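Local coordinates for protein molybdopterin molybdotransferase (Pyrococcus horikoshii, PDB 1UZ5) that probably inserts molybdate into adenylyl-molybdopterin, releasing AMP and yielding Mo-molybdopterin in a magnesium-dependent step of molybdenum cofactor biosynthesis, at residues Arg210-Ala215 / Val251-Ala256. Residues are numbered along the deposited sequence; the frame is centred on the assembly and turned at random.
Sequences RALCDA and VISGGA. With SO4 (sulfate ion), chain D.
L212 of helix 208-219 reaches V251 and S253 of strand 249-253 mainly through its CD1 methyl, in a contact of van der Waals character. CD1 of L212 lies 3.9 Å from CG1 of V251 and 4.3 Å from CB of S253, thus bridging two residues on the same side of the strand. The leucine CG stands beside its backbone N and opposite the carbonyl carbon (chi1 -74°), and the nearly extended chi2 of 169° carries CD1 out to the strand. V251 answers with the branch anti to its own N. The strand runs inside the mixed sheet of the probable molybdopterin-binding domain, parallel to strands 182-188 and 295-300 on its two flanks, and helix 208-219 packs on one face of that sheet in an alpha/beta layering. I252 points to the other face. V185, C307 and F311 also touch L212, which is buried.

Polar interactions lie on another side of the helix. R210 forms a side-on salt bridge with D214 one turn on, NE donating to OD2 (3.0 Å) and NH2 to OD1 (2.9 Å); both oxygens are approached from above the carboxylate plane. The NH1/NH2 edge of the R210 guanidinium holds a sulfate, probably from the crystallisation liquor: NH1 to O3 (3.0 Å) and NH2 to O1 (2.9 Å), both nearly straight at 174°. F225 N also binds this ion.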
loop_
_atom_site.group_PDB
_atom_site.type_symbol
_atom_site.label_atom_id
_atom_site.label_comp_id
_atom_site.label_asym_id
_atom_site.label_seq_id
_atom_site.Cartn_x
_atom_site.Cartn_y
_atom_site.Cartn_z
ATOM N N ARG A 210 -12.185 17.888 6.028
ATOM C CA ARG A 210 -12.437 16.991 4.904
ATOM C C ARG A 210 -11.117 16.510 4.329
ATOM O O ARG A 210 -10.964 15.331 3.997
ATOM C CB ARG A 210 -13.227 17.732 3.821
ATOM C CG ARG A 210 -13.680 16.884 2.635
ATOM C CD ARG A 210 -14.791 15.924 3.036
ATOM N NE ARG A 210 -14.282 14.629 3.478
ATOM C CZ ARG A 210 -14.787 13.938 4.496
ATOM N NH1 ARG A 210 -15.811 14.422 5.191
ATOM N NH2 ARG A 210 -14.288 12.746 4.797
ATOM N N ALA A 211 -10.159 17.424 4.206
ATOM C CA ALA A 211 -8.856 17.063 3.665
ATOM C C ALA A 211 -8.166 15.999 4.524
ATOM O O ALA A 211 -7.654 15.008 4.001
ATOM C CB ALA A 211 -7.972 18.299 3.555
ATOM N N LEU A 212 -8.151 16.214 5.839
ATOM C CA LEU A 212 -7.521 15.279 6.763
ATOM C C LEU A 212 -8.215 13.919 6.747
ATOM O O LEU A 212 -7.570 12.890 6.599
ATOM C CB LEU A 212 -7.525 15.848 8.193
ATOM C CG LEU A 212 -6.526 16.983 8.468
ATOM C CD1 LEU A 212 -6.817 17.624 9.815
ATOM C CD2 LEU A 212 -5.104 16.431 8.433
ATOM N N CYS A 213 -9.530 13.921 6.899
ATOM C CA CYS A 213 -10.277 12.677 6.903
ATOM C C CYS A 213 -10.043 11.844 5.660
ATOM O O CYS A 213 -9.842 10.635 5.758
ATOM C CB CYS A 213 -11.767 12.955 7.045
ATOM S SG CYS A 213 -12.205 13.505 8.685
ATOM N N ASP A 214 -10.063 12.481 4.494
ATOM C CA ASP A 214 -9.873 11.738 3.264
ATOM C C ASP A 214 -8.438 11.330 2.996
ATOM O O ASP A 214 -8.206 10.293 2.379
ATOM C CB ASP A 214 -10.466 12.496 2.077
ATOM C CG ASP A 214 -11.986 12.455 2.073
ATOM O OD1 ASP A 214 -12.556 11.596 2.782
ATOM O OD2 ASP A 214 -12.614 13.260 1.359
ATOM N N ALA A 215 -7.473 12.120 3.455
ATOM C CA ALA A 215 -6.079 11.742 3.255
ATOM C C ALA A 215 -5.854 10.497 4.121
ATOM O O ALA A 215 -5.191 9.541 3.714
ATOM C CB ALA A 215 -5.148 12.867 3.690
ATOM N N VAL A 251 -6.820 14.372 15.758
ATOM C CA VAL A 251 -6.071 15.389 15.039
ATOM C C VAL A 251 -6.928 16.642 14.973
ATOM O O VAL A 251 -8.091 16.600 14.563
ATOM C CB VAL A 251 -5.701 14.944 13.605
ATOM C CG1 VAL A 251 -4.952 16.066 12.895
ATOM C CG2 VAL A 251 -4.813 13.712 13.654
ATOM N N ILE A 252 -6.340 17.754 15.396
ATOM C CA ILE A 252 -7.033 19.036 15.425
ATOM C C ILE A 252 -6.272 20.050 14.580
ATOM O O ILE A 252 -5.046 20.121 14.644
ATOM C CB ILE A 252 -7.114 19.566 16.878
ATOM C CG1 ILE A 252 -7.706 18.486 17.789
ATOM C CG2 ILE A 252 -7.962 20.830 16.934
ATOM C CD1 ILE A 252 -7.503 18.733 19.263
ATOM N N SER A 253 -6.997 20.814 13.770
ATOM C CA SER A 253 -6.375 21.855 12.957
ATOM C C SER A 253 -7.121 23.157 13.232
ATOM O O SER A 253 -8.342 23.161 13.406
ATOM C CB SER A 253 -6.448 21.527 11.462
ATOM O OG SER A 253 -7.763 21.683 10.967
ATOM N N GLY A 254 -6.387 24.260 13.280
ATOM C CA GLY A 254 -7.022 25.537 13.541
ATOM C C GLY A 254 -6.037 26.608 13.958
ATOM O O GLY A 254 -6.427 27.740 14.248
ATOM N N GLY A 255 -4.758 26.251 13.994
ATOM C CA GLY A 255 -3.740 27.215 14.368
ATOM C C GLY A 255 -3.611 28.291 13.305
ATOM O O GLY A 255 -4.445 29.195 13.221
ATOM N N ALA A 256 -2.570 28.189 12.485
ATOM C CA ALA A 256 -2.338 29.157 11.423
ATOM C C ALA A 256 -1.576 28.510 10.279
ATOM O O ALA A 256 -0.408 28.160 10.425
ATOM C CB ALA A 256 -1.554 30.343 11.965
HETATM S S SO4 D . -16.835 11.674 7.685
HETATM O O1 SO4 D . -15.342 11.352 7.168
HETATM O O2 SO4 D . -16.802 11.385 9.109
HETATM O O3 SO4 D . -17.139 12.922 7.417
HETATM O O4 SO4 D . -17.638 10.684 7.026
#